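Local coordinates for LPXTG cell wall surface protein (Streptococcus gordonii, PDB 7AVK), which probably acts as a cell-wall-anchored adhesin whose tandem SHIRT domains, of which this chain is the tenth, influence interactions at the bacterial surface, at residues 4-10 with 73-79; 12-18 with 78-82; 40-44 with 58-64. All coordinates share one frame; numbering follows the deposited sequence.

In the fold
All three contacts belong to the single SHIRT domain and reach the same mixed sheet. Contact 1 joins two neighbouring strands of that sheet, 3-11 and 73-82, setting the first and last strands side by side and parallel. Contact 2 follows where the first strand gives way to a loop; its centre lies about 15 Å from that of contact 1, with Thr78 and Trp79 shared. Contact 3 falls between the two strands in sequence and rests on strand 55-61, the other neighbour of 73-82. Its centre is about 7 Å from that of contact 1 and 16 Å from that of contact 2. The parallel pairing puts the chain ends at opposite ends of the domain, consistent with stringing such repeats in tandem.

Contact 1 of 3, residues 4-10 with 73-79; sequences KAVHEFV and VKFVGTW
Ala5 to Val10 pair residue for residue with Val73 to Thr78, forming the parallel strand pair within the mixed beta sheet of this SHIRT domain. Seven backbone hydrogen bonds support this register, from Val73 N to Lys4 O at one end to Trp79 N to Val10 O at the other; Gly77 N to Glu8 O measures 2.8 Å. The tight side is the face of Ala5, His7, Phe9, Val73 and Phe75. There Ala5 CB lies 3.9 Å from Val73 CB and 4.1 Å from Phe75 CE2. The Phe9 ring leans over Gly77, where no side chain blocks it, and receives the edge of Trp79 in a T-shaped stack, planes at 71°, with Trp79 NE1 3.2 Å above the Phe9 ring centre. His7 NE2 accepts a hydrogen bond from the backbone N of Thr42. The opposite face, with Val6, Glu8, Lys74 and Val76, is looser and more open to solvent. Lys74, bent at chi3 (-66°), brings NZ within 3.0 Å of Glu8 OE1, on the anti side and 35° out of the carboxylate plane; Glu8 has a second conformer, so the permanence of this salt bridge is doubtful. Farther along, Val10 CG2 stands 3.5 Å from Thr78 OG1.

Contact 2 of 3, residues 12-18 with 78-82; sequences GTPGKEL and TWEFT. With IS8 (isothiocyanate), chain D.
Thr13 holds OG1 opposite its own carbonyl carbon (chi1 -62°), while Phe81 swings its ring away from its backbone N (chi1 -178°); the first rotation presents the hydroxyl to strand 78-82, the second brings the ring beneath Lys16. Phe81 N donates to Thr13 OG1 over 2.8 Å, almost straight at 174°. The Lys16 chain, bent at chi2 and chi4, places CE over one face of the Phe81 ring, 4.1 Å from its centroid, a CH-pi contact. NZ also lies over that face as a cation-pi partner, but it is modelled too close to Phe81 CZ, so its exact position is doubtful. Behind these groups the loop folds into a type II beta turn, Thr13 to Lys16, closed by Lys16 N to Thr13 O at 3.1 Å; Ser11 OG bonds to both Thr13 N and Lys16 O. An isothiocyanate sits beside the turn, its C 3.0 Å from Gly15 N. At the loop's start, Gly12 N bonds to Trp79 O at 2.8 Å, prolonging the pairing of the edge of strand 73-82 past strand 3-11. Leu18 CD2 packs on Trp79 CB. Gly12 O and Glu80 OE1 are two acceptors only 3.1 Å apart; a water donating to Gly12 O (3.0 Å) and to Glu80 OE2 (2.6 Å) probably offsets their repulsion.

Contact 3 of 3, residues 40-44 with 58-64; sequences TPTQP and FKSYDKT. With IS8 (isothiocyanate), chain C.
Pro41 and Phe58 sandwich the ring of Tyr61: Pro41 CB stands 3.5 Å above one face of that ring, toward its rim, and Phe58 CZ rests 3.6 Å from the opposite face. A second proline knob fits the next hollow, where Pro44 CG sits over the centre of the Phe58 ring, 3.8 Å from the centroid and 2° off the normal, while Ser60 N lies over the other face. Pro41 CD slips to within 3.4 Å of Thr64 O. The backbone angles of Pro41 to Pro44 are those of a left-handed polyproline II segment, which lies against the end of strand 55-61 in the SHIRT domain, a member of the ubiquitin clan. Its three-residue repeat turns Pro41 and Pro44 to the same side, toward the strand, and between them Thr42 O accepts the Tyr61 hydroxyl at 2.7 Å, with a C=O...donor angle of 173°. Isothiocyanate binds beside these rings: its S lies in the plane of Tyr61 at the ring edge, and its N approaches the edge of Phe58. Gln43, bent at chi2 (-69°), curls its amide back so that OE1 lies 3.1 Å from the isothiocyanate N, a hydrogen bond if that N carries the proton.

Contact 1 of 3, residues 4-10 with 73-79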
loop_
_atom_site.group_PDB
_atom_site.type_symbol
_atom_site.label_atom_id
_atom_site.label_comp_id
_atom_site.label_asym_id
_atom_site.label_seq_id
_atom_site.Cartn_x
_atom_site.Cartn_y
_atom_site.Cartn_z
ATOM N N LYS A 4 2.700 15.045 -0.914
ATOM C CA LYS A 4 2.009 13.923 -1.499
ATOM C C LYS A 4 2.080 12.742 -0.540
ATOM O O LYS A 4 2.922 12.703 0.357
ATOM C CB LYS A 4 2.583 13.555 -2.843
ATOM C CG LYS A 4 4.011 13.101 -2.806
ATOM C CD LYS A 4 4.562 12.857 -4.195
ATOM C CE LYS A 4 6.094 12.645 -4.189
ATOM N NZ LYS A 4 6.728 12.912 -5.512
ATOM N N ALA A 5 1.218 11.769 -0.783
ATOM C CA ALA A 5 1.266 10.491 -0.097
ATOM C C ALA A 5 1.422 9.416 -1.166
ATOM O O ALA A 5 0.707 9.403 -2.185
ATOM C CB ALA A 5 0.008 10.225 0.696
ATOM N N VAL A 6 2.364 8.531 -0.943
ATOM C CA VAL A 6 2.653 7.428 -1.830
ATOM C C VAL A 6 2.399 6.111 -1.114
ATOM O O VAL A 6 2.360 6.044 0.117
ATOM C CB VAL A 6 4.094 7.475 -2.393
ATOM C CG1 VAL A 6 4.415 8.903 -2.891
ATOM C CG2 VAL A 6 5.119 6.962 -1.408
ATOM N N HIS A 7 2.276 5.047 -1.919
ATOM C CA HIS A 7 2.017 3.708 -1.449
ATOM C C HIS A 7 3.161 2.803 -1.860
ATOM O O HIS A 7 3.711 2.944 -2.957
ATOM C CB HIS A 7 0.700 3.166 -2.026
ATOM C CG HIS A 7 -0.495 4.063 -1.755
ATOM N ND1 HIS A 7 -0.760 5.211 -2.461
ATOM C CD2 HIS A 7 -1.496 3.962 -0.845
ATOM C CE1 HIS A 7 -1.881 5.754 -1.992
ATOM N NE2 HIS A 7 -2.352 5.038 -0.972
ATOM N N GLU A 8 3.478 1.821 -1.020
ATOM C CA GLU A 8 4.421 0.768 -1.325
ATOM C C GLU A 8 3.825 -0.534 -0.834
ATOM O O GLU A 8 3.226 -0.559 0.244
ATOM C CB GLU A 8 5.775 1.027 -0.635
ATOM C CG GLU A 8 6.798 -0.102 -0.924
ATOM C CD GLU A 8 8.162 0.087 -0.391
ATOM O OE1 GLU A 8 8.494 1.044 0.334
ATOM O OE2 GLU A 8 8.999 -0.861 -0.531
ATOM N N PHE A 9 4.019 -1.626 -1.600
ATOM C CA PHE A 9 3.648 -2.950 -1.149
ATOM C C PHE A 9 4.884 -3.767 -0.791
ATOM O O PHE A 9 5.901 -3.666 -1.465
ATOM C CB PHE A 9 2.871 -3.719 -2.229
ATOM C CG PHE A 9 1.473 -3.215 -2.535
ATOM C CD1 PHE A 9 0.702 -2.483 -1.660
ATOM C CD2 PHE A 9 0.899 -3.583 -3.748
ATOM C CE1 PHE A 9 -0.600 -2.120 -1.984
ATOM C CE2 PHE A 9 -0.384 -3.264 -4.065
ATOM C CZ PHE A 9 -1.142 -2.549 -3.193
ATOM N N VAL A 10 4.734 -4.599 0.230
ATOM C CA VAL A 10 5.720 -5.601 0.621
ATOM C C VAL A 10 5.023 -6.938 0.784
ATOM O O VAL A 10 3.818 -7.023 1.041
ATOM C CB VAL A 10 6.444 -5.221 1.933
ATOM C CG1 VAL A 10 7.233 -3.908 1.743
ATOM C CG2 VAL A 10 5.531 -5.150 3.112
ATOM N N VAL A 73 4.319 11.550 2.702
ATOM C CA VAL A 73 3.808 10.422 3.488
ATOM C C VAL A 73 4.056 9.170 2.640
ATOM O O VAL A 73 3.804 9.222 1.438
ATOM C CB VAL A 73 2.284 10.594 3.808
ATOM C CG1 VAL A 73 1.669 9.307 4.398
ATOM C CG2 VAL A 73 2.153 11.780 4.722
ATOM N N LYS A 74 4.444 8.019 3.282
ATOM C CA LYS A 74 4.417 6.719 2.631
ATOM C C LYS A 74 3.589 5.757 3.472
ATOM O O LYS A 74 3.846 5.575 4.668
ATOM C CB LYS A 74 5.819 6.139 2.427
ATOM C CG LYS A 74 5.782 4.759 1.773
ATOM C CD LYS A 74 7.138 4.051 1.552
ATOM C CE LYS A 74 7.998 4.776 0.539
ATOM N NZ LYS A 74 9.200 3.995 0.230
ATOM N N PHE A 75 2.637 5.098 2.822
ATOM C CA PHE A 75 1.889 4.000 3.425
ATOM C C PHE A 75 2.415 2.689 2.840
ATOM O O PHE A 75 2.488 2.537 1.625
ATOM C CB PHE A 75 0.400 4.146 3.075
ATOM C CG PHE A 75 -0.228 5.344 3.706
ATOM C CD1 PHE A 75 -0.505 5.351 5.077
ATOM C CD2 PHE A 75 -0.603 6.444 2.943
ATOM C CE1 PHE A 75 -1.114 6.461 5.706
ATOM C CE2 PHE A 75 -1.250 7.547 3.563
ATOM C CZ PHE A 75 -1.467 7.545 4.934
ATOM N N VAL A 76 2.755 1.753 3.735
ATOM C CA VAL A 76 3.305 0.440 3.353
ATOM C C VAL A 76 2.219 -0.597 3.587
ATOM O O VAL A 76 1.722 -0.755 4.716
ATOM C CB VAL A 76 4.559 0.126 4.163
ATOM C CG1 VAL A 76 5.053 -1.280 3.809
ATOM C CG2 VAL A 76 5.646 1.175 3.892
ATOM N N GLY A 77 1.835 -1.287 2.516
ATOM C CA GLY A 77 0.798 -2.300 2.562
ATOM C C GLY A 77 1.414 -3.689 2.444
ATOM O O GLY A 77 2.215 -3.939 1.562
ATOM N N THR A 78 0.996 -4.642 3.308
ATOM C CA THR A 78 1.547 -5.968 3.393
ATOM C C THR A 78 0.553 -6.958 2.792
ATOM O O THR A 78 -0.649 -6.917 3.150
ATOM C CB THR A 78 1.808 -6.336 4.850
ATOM O OG1 THR A 78 2.805 -5.450 5.356
ATOM C CG2 THR A 78 2.281 -7.758 4.998
ATOM N N TRP A 79 1.083 -7.824 1.926
ATOM C CA TRP A 79 0.309 -8.928 1.322
ATOM C C TRP A 79 0.851 -10.191 1.966
ATOM O O TRP A 79 2.006 -10.305 2.052
ATOM C CB TRP A 79 0.425 -8.903 -0.192
ATOM C CG TRP A 79 -0.275 -7.763 -0.847
ATOM C CD1 TRP A 79 0.150 -6.472 -0.932
ATOM C CD2 TRP A 79 -1.527 -7.831 -1.550
ATOM N NE1 TRP A 79 -0.754 -5.735 -1.642
ATOM C CE2 TRP A 79 -1.790 -6.537 -2.037
ATOM C CE3 TRP A 79 -2.435 -8.856 -1.826
ATOM C CZ2 TRP A 79 -2.939 -6.239 -2.767
ATOM C CZ3 TRP A 79 -3.564 -8.567 -2.553
ATOM C CH2 TRP A 79 -3.809 -7.275 -3.012
#

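Contact 2 of 3, residues 12-18 with 78-82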
loop_
_atom_site.group_PDB
_atom_site.type_symbol
_atom_site.label_atom_id
_atom_site.label_comp_id
_atom_site.label_asym_id
_atom_site.label_seq_id
_atom_site.Cartn_x
_atom_site.Cartn_y
_atom_site.Cartn_z
ATOM N N GLY A 12 4.541 -10.003 3.188
ATOM C CA GLY A 12 4.620 -10.423 4.572
ATOM C C GLY A 12 5.056 -11.853 4.755
ATOM O O GLY A 12 5.105 -12.321 5.896
ATOM N N THR A 13 5.361 -12.558 3.669
ATOM C CA THR A 13 5.684 -13.981 3.695
ATOM C C THR A 13 7.168 -14.108 3.398
ATOM O O THR A 13 7.595 -13.911 2.240
ATOM C CB THR A 13 4.852 -14.740 2.668
ATOM O OG1 THR A 13 3.468 -14.602 2.994
ATOM C CG2 THR A 13 5.260 -16.189 2.598
ATOM N N PRO A 14 7.981 -14.409 4.425
ATOM C CA PRO A 14 9.434 -14.515 4.213
ATOM C C PRO A 14 9.762 -15.418 3.035
ATOM O O PRO A 14 9.217 -16.507 2.895
ATOM C CB PRO A 14 9.936 -15.081 5.532
ATOM C CG PRO A 14 8.953 -14.503 6.529
ATOM C CD PRO A 14 7.621 -14.610 5.831
ATOM N N GLY A 15 10.672 -14.950 2.222
ATOM C CA GLY A 15 11.182 -15.719 1.100
ATOM C C GLY A 15 10.400 -15.567 -0.192
ATOM O O GLY A 15 10.906 -15.996 -1.241
ATOM N N LYS A 16 9.212 -14.990 -0.147
ATOM C CA LYS A 16 8.327 -14.943 -1.315
ATOM C C LYS A 16 8.172 -13.510 -1.786
ATOM O O LYS A 16 7.717 -12.652 -1.046
ATOM C CB LYS A 16 6.953 -15.551 -0.972
ATOM C CG LYS A 16 6.100 -15.897 -2.187
ATOM C CD LYS A 16 6.495 -17.235 -2.800
ATOM C CE LYS A 16 5.656 -17.580 -4.038
ATOM N NZ LYS A 16 4.173 -17.345 -3.827
ATOM N N GLU A 17 8.630 -13.284 -3.022
ATOM C CA GLU A 17 8.488 -11.945 -3.647
ATOM C C GLU A 17 7.070 -11.726 -4.264
ATOM O O GLU A 17 6.324 -12.672 -4.715
ATOM C CB GLU A 17 9.492 -11.771 -4.790
ATOM C CG GLU A 17 10.865 -11.294 -4.349
ATOM C CD GLU A 17 11.850 -10.964 -5.463
ATOM O OE1 GLU A 17 11.598 -11.349 -6.622
ATOM O OE2 GLU A 17 12.866 -10.321 -5.165
ATOM N N LEU A 18 6.638 -10.485 -4.229
ATOM C CA LEU A 18 5.350 -10.143 -4.837
ATOM C C LEU A 18 5.388 -10.316 -6.363
ATOM O O LEU A 18 6.346 -9.870 -7.001
ATOM C CB LEU A 18 4.977 -8.688 -4.573
ATOM C CG LEU A 18 4.821 -8.304 -3.088
ATOM C CD1 LEU A 18 4.501 -6.835 -3.015
ATOM C CD2 LEU A 18 3.699 -9.095 -2.438
ATOM N N THR A 78 0.996 -4.642 3.308
ATOM C CA THR A 78 1.547 -5.968 3.393
ATOM C C THR A 78 0.553 -6.958 2.792
ATOM O O THR A 78 -0.649 -6.917 3.150
ATOM C CB THR A 78 1.808 -6.336 4.850
ATOM O OG1 THR A 78 2.805 -5.450 5.356
ATOM C CG2 THR A 78 2.281 -7.758 4.998
ATOM N N TRP A 79 1.083 -7.824 1.926
ATOM C CA TRP A 79 0.309 -8.928 1.322
ATOM C C TRP A 79 0.851 -10.191 1.966
ATOM O O TRP A 79 2.006 -10.305 2.052
ATOM C CB TRP A 79 0.425 -8.903 -0.192
ATOM C CG TRP A 79 -0.275 -7.763 -0.847
ATOM C CD1 TRP A 79 0.150 -6.472 -0.932
ATOM C CD2 TRP A 79 -1.527 -7.831 -1.550
ATOM N NE1 TRP A 79 -0.754 -5.735 -1.642
ATOM C CE2 TRP A 79 -1.790 -6.537 -2.037
ATOM C CE3 TRP A 79 -2.435 -8.856 -1.826
ATOM C CZ2 TRP A 79 -2.939 -6.239 -2.767
ATOM C CZ3 TRP A 79 -3.564 -8.567 -2.553
ATOM C CH2 TRP A 79 -3.809 -7.275 -3.012
ATOM N N GLU A 80 0.022 -11.178 2.207
ATOM C CA GLU A 80 0.456 -12.485 2.742
ATOM C C GLU A 80 0.185 -13.554 1.688
ATOM O O GLU A 80 -0.826 -13.540 1.131
ATOM C CB GLU A 80 -0.292 -12.823 4.025
ATOM C CG GLU A 80 -0.210 -11.763 5.111
ATOM C CD GLU A 80 1.119 -11.650 5.835
ATOM O OE1 GLU A 80 2.002 -12.486 5.596
ATOM O OE2 GLU A 80 1.256 -10.724 6.645
ATOM N N PHE A 81 1.043 -14.520 1.522
ATOM C CA PHE A 81 0.877 -15.623 0.575
ATOM C C PHE A 81 0.561 -16.920 1.309
ATOM O O PHE A 81 1.209 -17.233 2.316
ATOM C CB PHE A 81 2.162 -15.846 -0.229
ATOM C CG PHE A 81 2.072 -16.923 -1.241
ATOM C CD1 PHE A 81 1.329 -16.745 -2.406
ATOM C CD2 PHE A 81 2.738 -18.125 -1.038
ATOM C CE1 PHE A 81 1.250 -17.746 -3.358
ATOM C CE2 PHE A 81 2.675 -19.130 -2.005
ATOM C CZ PHE A 81 1.914 -18.926 -3.165
ATOM N N THR A 82 -0.429 -17.652 0.824
ATOM C CA THR A 82 -0.739 -18.987 1.322
ATOM C C THR A 82 -0.776 -19.941 0.140
ATOM O O THR A 82 -1.485 -19.688 -0.833
ATOM C CB THR A 82 -2.089 -18.993 2.045
ATOM O OG1 THR A 82 -3.128 -18.767 1.091
ATOM C CG2 THR A 82 -2.149 -17.913 3.103
HETATM S S IS8 D . 13.962 -14.573 3.665
HETATM C C IS8 D . 13.023 -13.286 3.214
HETATM N N IS8 D . 12.242 -12.300 2.854
HETATM O O HOH W 1 3.655 -10.523 7.750
#

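Contact 3 of 3, residues 40-44 with 58-64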
loop_
_atom_site.group_PDB
_atom_site.type_symbol
_atom_site.label_atom_id
_atom_site.label_comp_id
_atom_site.label_asym_id
_atom_site.label_seq_id
_atom_site.Cartn_x
_atom_site.Cartn_y
_atom_site.Cartn_z
ATOM N N THR A 40 -5.531 9.164 4.319
ATOM C CA THR A 40 -5.867 7.793 4.536
ATOM C C THR A 40 -5.404 7.029 3.320
ATOM O O THR A 40 -5.643 7.501 2.191
ATOM C CB THR A 40 -7.422 7.706 4.641
ATOM O OG1 THR A 40 -7.902 8.696 5.541
ATOM C CG2 THR A 40 -7.878 6.314 4.980
ATOM N N PRO A 41 -4.752 5.878 3.472
ATOM C CA PRO A 41 -4.244 5.172 2.297
ATOM C C PRO A 41 -5.388 4.696 1.403
ATOM O O PRO A 41 -6.463 4.332 1.851
ATOM C CB PRO A 41 -3.450 4.003 2.869
ATOM C CG PRO A 41 -4.099 3.754 4.229
ATOM C CD PRO A 41 -4.447 5.147 4.721
ATOM N N THR A 42 -5.108 4.663 0.092
ATOM C CA THR A 42 -6.058 4.129 -0.859
ATOM C C THR A 42 -6.103 2.613 -0.755
ATOM O O THR A 42 -5.068 1.956 -0.758
ATOM C CB THR A 42 -5.636 4.545 -2.271
ATOM O OG1 THR A 42 -5.534 5.969 -2.319
ATOM C CG2 THR A 42 -6.574 4.013 -3.338
ATOM N N GLN A 43 -7.308 2.048 -0.701
ATOM C CA GLN A 43 -7.443 0.608 -0.702
ATOM C C GLN A 43 -7.005 0.039 -2.043
ATOM O O GLN A 43 -7.391 0.577 -3.100
ATOM C CB GLN A 43 -8.873 0.176 -0.435
ATOM C CG GLN A 43 -9.348 0.426 0.985
ATOM C CD GLN A 43 -8.636 -0.490 1.914
ATOM O OE1 GLN A 43 -7.963 -0.045 2.900
ATOM N NE2 GLN A 43 -8.782 -1.792 1.685
ATOM N N PRO A 44 -6.285 -1.077 -2.075
ATOM C CA PRO A 44 -6.111 -1.798 -3.352
ATOM C C PRO A 44 -7.487 -2.149 -3.904
ATOM O O PRO A 44 -8.376 -2.535 -3.145
ATOM C CB PRO A 44 -5.299 -3.050 -2.968
ATOM C CG PRO A 44 -4.650 -2.623 -1.577
ATOM C CD PRO A 44 -5.690 -1.789 -0.942
ATOM N N PHE A 58 -4.428 -9.233 0.926
ATOM C CA PHE A 58 -3.986 -7.936 1.437
ATOM C C PHE A 58 -4.300 -7.921 2.918
ATOM O O PHE A 58 -5.473 -8.078 3.326
ATOM C CB PHE A 58 -4.702 -6.772 0.768
ATOM C CG PHE A 58 -4.170 -5.447 1.239
ATOM C CD1 PHE A 58 -2.849 -5.132 1.010
ATOM C CD2 PHE A 58 -4.959 -4.513 1.888
ATOM C CE1 PHE A 58 -2.331 -3.933 1.420
ATOM C CE2 PHE A 58 -4.428 -3.303 2.301
ATOM C CZ PHE A 58 -3.108 -3.015 2.068
ATOM N N LYS A 59 -3.281 -7.742 3.752
ATOM C CA LYS A 59 -3.504 -7.655 5.231
ATOM C C LYS A 59 -4.010 -6.213 5.705
ATOM O O LYS A 59 -5.218 -5.921 6.089
ATOM C CB LYS A 59 -2.214 -8.060 5.956
ATOM C CG LYS A 59 -2.266 -8.069 7.476
ATOM C CD LYS A 59 -1.093 -8.806 8.088
ATOM C CE LYS A 59 -0.915 -8.535 9.566
ATOM N NZ LYS A 59 -0.022 -9.529 10.208
ATOM N N SER A 60 -3.128 -5.248 5.516
ATOM C CA SER A 60 -3.381 -3.860 5.941
ATOM C C SER A 60 -2.205 -3.000 5.539
ATOM O O SER A 60 -1.147 -3.506 5.178
ATOM C CB SER A 60 -3.517 -3.747 7.483
ATOM O OG SER A 60 -2.378 -4.303 8.083
ATOM N N TYR A 61 -2.429 -1.714 5.623
ATOM C CA TYR A 61 -1.351 -0.771 5.679
ATOM C C TYR A 61 -0.824 -0.644 7.114
ATOM O O TYR A 61 -1.519 -0.954 8.103
ATOM C CB TYR A 61 -1.805 0.607 5.171
ATOM C CG TYR A 61 -2.104 0.582 3.671
ATOM C CD1 TYR A 61 -1.057 0.606 2.754
ATOM C CD2 TYR A 61 -3.384 0.527 3.187
ATOM C CE1 TYR A 61 -1.280 0.593 1.394
ATOM C CE2 TYR A 61 -3.647 0.515 1.821
ATOM C CZ TYR A 61 -2.590 0.560 0.924
ATOM O OH TYR A 61 -2.791 0.524 -0.439
ATOM N N ASP A 62 0.411 -0.125 7.216
ATOM C CA ASP A 62 1.172 0.068 8.466
ATOM C C ASP A 62 0.518 1.081 9.385
ATOM O O ASP A 62 0.693 1.047 10.583
ATOM C CB ASP A 62 2.616 0.537 8.110
ATOM C CG ASP A 62 2.713 1.998 7.504
ATOM O OD1 ASP A 62 1.998 2.373 6.545
ATOM O OD2 ASP A 62 3.476 2.812 8.113
ATOM N N LYS A 63 -0.146 2.051 8.786
ATOM C CA LYS A 63 -0.876 3.121 9.450
ATOM C C LYS A 63 -2.225 3.205 8.827
ATOM O O LYS A 63 -2.399 2.959 7.643
ATOM C CB LYS A 63 -0.115 4.448 9.183
ATOM C CG LYS A 63 1.283 4.538 9.744
ATOM C CD LYS A 63 2.014 5.813 9.276
ATOM C CE LYS A 63 2.308 5.841 7.803
ATOM N NZ LYS A 63 3.677 6.121 7.528
ATOM N N THR A 64 -3.224 3.601 9.623
ATOM C CA THR A 64 -4.537 3.924 9.097
ATOM C C THR A 64 -4.638 5.376 8.643
ATOM O O THR A 64 -5.541 5.704 7.865
ATOM C CB THR A 64 -5.600 3.571 10.119
ATOM O OG1 THR A 64 -5.217 4.010 11.422
ATOM C CG2 THR A 64 -5.861 2.068 10.101
HETATM S S IS8 C . -5.155 0.121 6.706
HETATM C C IS8 C . -6.027 -0.854 5.922
HETATM N N IS8 C . -6.605 -1.696 5.145
#